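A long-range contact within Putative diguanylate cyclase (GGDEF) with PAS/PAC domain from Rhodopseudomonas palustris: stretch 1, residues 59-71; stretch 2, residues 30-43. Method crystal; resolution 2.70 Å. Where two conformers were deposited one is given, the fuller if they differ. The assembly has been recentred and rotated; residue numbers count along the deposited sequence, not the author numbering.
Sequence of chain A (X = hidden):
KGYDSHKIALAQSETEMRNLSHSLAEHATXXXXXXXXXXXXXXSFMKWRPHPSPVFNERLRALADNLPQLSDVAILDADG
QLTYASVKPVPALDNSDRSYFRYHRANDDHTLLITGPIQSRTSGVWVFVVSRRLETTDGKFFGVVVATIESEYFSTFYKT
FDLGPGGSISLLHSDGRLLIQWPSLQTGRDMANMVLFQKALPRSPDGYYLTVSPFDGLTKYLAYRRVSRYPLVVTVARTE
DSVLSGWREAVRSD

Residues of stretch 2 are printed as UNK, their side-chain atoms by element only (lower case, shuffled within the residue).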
# COMPACT_ATOMS: atom_id res chain seq x y z
N ARG A 59 8.91 8.37 -21.23
CA ARG A 59 9.79 8.24 -20.09
C ARG A 59 8.97 7.63 -18.95
O ARG A 59 9.40 6.61 -18.35
CB ARG A 59 10.44 9.58 -19.69
CG ARG A 59 11.93 9.55 -19.24
CD ARG A 59 12.37 10.74 -18.26
NE ARG A 59 11.99 10.52 -16.83
CZ ARG A 59 12.82 10.31 -15.81
NH1 ARG A 59 14.13 10.30 -15.97
NH2 ARG A 59 12.32 10.12 -14.61
N LEU A 60 7.78 8.20 -18.67
CA LEU A 60 6.88 7.68 -17.63
C LEU A 60 6.47 6.24 -17.89
O LEU A 60 6.38 5.44 -16.98
CB LEU A 60 5.62 8.52 -17.50
CG LEU A 60 5.89 9.91 -16.94
CD1 LEU A 60 4.61 10.57 -16.65
CD2 LEU A 60 6.69 9.90 -15.70
N ARG A 61 6.21 5.91 -19.13
CA ARG A 61 5.82 4.56 -19.41
C ARG A 61 7.01 3.61 -19.18
O ARG A 61 6.84 2.42 -18.88
CB ARG A 61 5.30 4.45 -20.83
CG ARG A 61 5.85 3.27 -21.65
CD ARG A 61 4.77 2.88 -22.64
NE ARG A 61 3.50 3.10 -21.93
CZ ARG A 61 2.31 2.64 -22.30
NH1 ARG A 61 2.18 1.91 -23.42
NH2 ARG A 61 1.23 2.90 -21.54
N ALA A 62 8.21 4.14 -19.31
CA ALA A 62 9.40 3.30 -19.18
C ALA A 62 9.55 3.03 -17.71
O ALA A 62 9.66 1.88 -17.27
CB ALA A 62 10.65 4.04 -19.72
N LEU A 63 9.58 4.12 -16.98
CA LEU A 63 9.65 4.18 -15.55
C LEU A 63 8.62 3.26 -14.89
O LEU A 63 8.95 2.45 -14.00
CB LEU A 63 9.37 5.62 -15.20
CG LEU A 63 9.42 5.97 -13.76
CD1 LEU A 63 10.39 4.97 -13.23
CD2 LEU A 63 9.92 7.40 -13.61
N ALA A 64 7.36 3.36 -15.30
CA ALA A 64 6.38 2.48 -14.73
C ALA A 64 6.73 1.02 -15.00
O ALA A 64 6.78 0.23 -14.07
CB ALA A 64 4.99 2.80 -15.26
N ASP A 65 6.95 0.65 -16.25
CA ASP A 65 7.23 -0.76 -16.57
C ASP A 65 8.44 -1.33 -15.84
O ASP A 65 8.64 -2.53 -15.84
CB ASP A 65 7.38 -1.01 -18.05
CG ASP A 65 6.04 -1.15 -18.72
OD1 ASP A 65 5.98 -1.85 -19.76
OD2 ASP A 65 5.04 -0.59 -18.20
N ASN A 66 9.18 -0.45 -15.19
CA ASN A 66 10.39 -0.79 -14.48
C ASN A 66 10.25 -0.85 -12.97
O ASN A 66 11.14 -1.32 -12.25
CB ASN A 66 11.38 0.31 -14.73
CG ASN A 66 12.63 -0.22 -15.24
OD1 ASN A 66 13.68 -0.01 -14.63
ND2 ASN A 66 12.55 -0.99 -16.35
N LEU A 67 9.15 -0.30 -12.48
CA LEU A 67 8.82 -0.44 -11.11
C LEU A 67 7.73 -1.52 -11.08
O LEU A 67 6.64 -1.32 -11.65
CB LEU A 67 8.34 0.91 -10.56
CG LEU A 67 9.43 1.73 -9.90
CD1 LEU A 67 10.03 1.01 -8.71
CD2 LEU A 67 10.52 1.97 -10.88
N PRO A 68 8.03 -2.68 -10.47
CA PRO A 68 6.99 -3.72 -10.42
C PRO A 68 5.92 -3.35 -9.44
O PRO A 68 4.84 -3.86 -9.54
CB PRO A 68 7.72 -4.96 -9.94
CG PRO A 68 9.20 -4.57 -9.83
CD PRO A 68 9.26 -3.09 -9.77
N GLN A 69 6.19 -2.46 -8.49
CA GLN A 69 5.12 -2.10 -7.54
C GLN A 69 4.15 -0.94 -7.93
O GLN A 69 3.17 -0.64 -7.19
CB GLN A 69 5.70 -1.81 -6.18
CG GLN A 69 6.40 -0.51 -6.14
CD GLN A 69 7.94 -0.67 -6.31
OE1 GLN A 69 8.43 -1.21 -7.32
NE2 GLN A 69 8.71 -0.20 -5.30
N LEU A 70 4.41 -0.28 -9.07
CA LEU A 70 3.63 0.85 -9.51
C LEU A 70 3.03 0.46 -10.81
O LEU A 70 3.72 0.03 -11.69
CB LEU A 70 4.54 2.03 -9.72
CG LEU A 70 5.15 2.57 -8.42
CD1 LEU A 70 5.76 3.93 -8.68
CD2 LEU A 70 4.11 2.71 -7.31
N SER A 71 1.72 0.52 -10.96
CA SER A 71 1.13 0.15 -12.25
C SER A 71 1.35 1.24 -13.27
O SER A 71 1.55 0.95 -14.40
CB SER A 71 -0.37 -0.02 -12.11
OG SER A 71 -0.64 -1.24 -11.44
N UNK A 30 10.39 -1.25 2.44
CA UNK A 30 11.32 -1.14 1.32
C UNK A 30 10.55 -0.84 0.03
O UNK A 30 11.01 -0.04 -0.79
c UNK A 30 12.21 -2.40 1.12
c UNK A 30 13.20 -2.66 2.22
c UNK A 30 13.73 -3.83 2.69
n UNK A 30 13.79 -1.65 2.96
n UNK A 30 14.59 -3.50 3.70
c UNK A 30 14.61 -2.19 3.85
N UNK A 31 9.38 -1.48 -0.15
CA UNK A 31 8.61 -1.27 -1.38
C UNK A 31 8.10 0.18 -1.52
O UNK A 31 8.29 0.82 -2.55
c UNK A 31 6.67 -1.93 -2.73
o UNK A 31 7.85 -3.52 -1.33
c UNK A 31 7.42 -2.15 -1.43
N UNK A 32 7.47 0.70 -0.48
CA UNK A 32 7.09 2.11 -0.53
C UNK A 32 8.28 3.05 -0.69
O UNK A 32 8.20 4.02 -1.45
c UNK A 32 3.79 2.72 -0.23
c UNK A 32 3.18 0.14 0.54
c UNK A 32 4.46 0.66 0.78
c UNK A 32 6.15 2.50 0.62
c UNK A 32 4.77 1.96 0.42
c UNK A 32 2.52 2.21 -0.42
c UNK A 32 2.23 0.91 -0.08
N UNK A 33 9.40 2.75 -0.01
CA UNK A 33 10.58 3.57 -0.08
C UNK A 33 11.00 3.60 -1.55
O UNK A 33 11.30 4.64 -2.11
c UNK A 33 11.66 2.86 0.66
c UNK A 33 12.81 3.72 1.06
o UNK A 33 13.51 3.39 3.34
c UNK A 33 12.71 3.94 2.57
n UNK A 33 11.68 4.70 3.01
N UNK A 34 10.99 2.44 -2.17
CA UNK A 34 11.39 2.38 -3.55
C UNK A 34 10.60 3.39 -4.36
O UNK A 34 11.16 4.09 -5.19
N UNK A 35 9.29 3.45 -4.09
CA UNK A 35 8.36 4.25 -4.84
C UNK A 35 8.60 5.69 -4.47
O UNK A 35 8.60 6.56 -5.34
c UNK A 35 6.93 3.84 -4.51
N UNK A 36 8.81 5.96 -3.19
CA UNK A 36 9.08 7.31 -2.78
C UNK A 36 10.26 7.87 -3.57
O UNK A 36 10.22 8.95 -4.15
c UNK A 36 9.44 7.33 -1.32
c UNK A 36 9.22 8.68 -0.71
o UNK A 36 8.90 9.63 -1.50
o UNK A 36 9.30 8.77 0.56
N UNK A 37 11.34 7.12 -3.59
CA UNK A 37 12.51 7.56 -4.30
C UNK A 37 12.12 7.91 -5.75
O UNK A 37 12.53 8.95 -6.28
c UNK A 37 14.60 6.52 -5.40
c UNK A 37 13.70 6.47 -4.19
c UNK A 37 14.51 6.69 -2.92
N UNK A 38 11.37 7.04 -6.41
CA UNK A 38 11.06 7.37 -7.80
C UNK A 38 10.22 8.65 -7.95
O UNK A 38 10.47 9.48 -8.84
c UNK A 38 10.37 6.24 -8.47
c UNK A 38 9.69 6.74 -9.71
c UNK A 38 11.38 5.19 -8.82
N UNK A 39 9.21 8.83 -7.08
CA UNK A 39 8.34 9.97 -7.27
C UNK A 39 9.25 11.15 -7.09
O UNK A 39 9.21 12.13 -7.85
c UNK A 39 6.04 8.96 -6.61
c UNK A 39 6.19 8.35 -7.92
c UNK A 39 7.14 10.01 -6.32
c UNK A 39 4.68 9.54 -6.51
N UNK A 40 10.13 11.03 -6.11
CA UNK A 40 11.11 12.09 -5.88
C UNK A 40 12.00 12.45 -7.11
O UNK A 40 12.17 13.61 -7.47
c UNK A 40 11.89 11.81 -4.61
c UNK A 40 12.07 13.04 -3.86
o UNK A 40 12.26 13.02 -2.61
o UNK A 40 11.97 14.06 -4.58
N UNK A 41 12.51 11.46 -7.83
CA UNK A 41 13.19 11.80 -9.08
C UNK A 41 12.22 12.72 -9.82
O UNK A 41 12.63 13.69 -10.45
c UNK A 41 13.53 10.57 -9.96
c UNK A 41 14.80 9.84 -9.52
o UNK A 41 15.48 10.35 -8.60
o UNK A 41 15.09 8.75 -10.09
N UNK A 42 10.92 12.44 -9.77
CA UNK A 42 10.02 13.20 -10.62
C UNK A 42 9.78 14.59 -10.03
O UNK A 42 9.78 15.56 -10.76
c UNK A 42 7.87 10.20 -11.58
c UNK A 42 8.73 12.45 -10.88
c UNK A 42 7.71 13.35 -11.62
c UNK A 42 9.02 11.16 -11.63
N UNK A 43 9.61 14.71 -8.72
CA UNK A 43 9.47 16.02 -8.21
C UNK A 43 10.56 16.86 -8.83
O UNK A 43 10.30 17.97 -9.28
c UNK A 43 9.87 17.51 -6.23
c UNK A 43 8.20 15.74 -6.15
c UNK A 43 9.53 16.11 -6.69

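Position 30 carries one carbon and then a five-membered ring of three carbons and two nitrogens, the imidazole of His30; its end leads away from stretch 1, where a polar ring can stay exposed. Position 31 has one carbon bearing an oxygen and a carbon. That pattern is threonine, and in Thr31 the methyl CG2 lies 3.6 Å from Gln69 CB, while the hydroxyl is hydrogen-bonded elsewhere in the structure, so this buried side chain leaves no polar group unpaired.

At position 32 one carbon leads to a six-carbon ring. Phe32 points away from stretch 1 and is buried, as suits an aromatic hydrocarbon. Position 33 has three carbons, the third carrying oxygen and nitrogen: Gln33, also directed away and partly exposed.

Position 34 has no side-chain atoms and is Gly34. An ideal CB here would sit 3.0 Å from Gln69 NE2, a clash, so the bare backbone makes room for that amide. Position 35 has a single carbon, which lies 4.1 Å from Leu70 CD2; Ala35 thus gives a small apolar surface at a buried point.

Position 36, two carbons with two oxygens on the second, is Asp36, out of reach of stretch 1. Position 37 is one carbon bearing two others, Val37, likewise out of reach and exposed. The same three-carbon fork recurs at position 38, but pointing toward stretch 1. In Val38, CG1 is 4.0 Å from Leu63 CD2 and CG2 is 3.9 Å from Leu67 CD2, so the two methyls of its fork meet different leucines.

Position 39 has four carbons forked at the second: Leu39, buried, its CA-to-CB bond pointing away. Positions 40 and 41 each show two carbons ending in two oxygens. Asp40 is out of reach; Asp41 points toward stretch 1 but is exposed, which suits a carboxylate.

Position 42 has four carbons forked at the first, with one arm two carbons long. The longer arm of Ile42 brings CD1 to 4.0 Å from Leu63 CD2 and 4.3 Å from Leu60 CD2, although its CA-to-CB bond points sideways. Position 43, another three-carbon fork, is Val43, out of reach.

The contact joins nearly antiparallel helices, at 168°, whose axes come no closer than 12.1 Å; leucine, valine and isoleucine side chains bridge that space. Beyond the helix of stretch 1, Gln69 NE2 donates a hydrogen bond to Thr31 O (3.0 Å), a carbonyl that also accepts from Ala35 N within its own helix. Apolar packing is thus joined by one polar link.

Stretch 2 (30-43) HTFQGADVVLDDIV
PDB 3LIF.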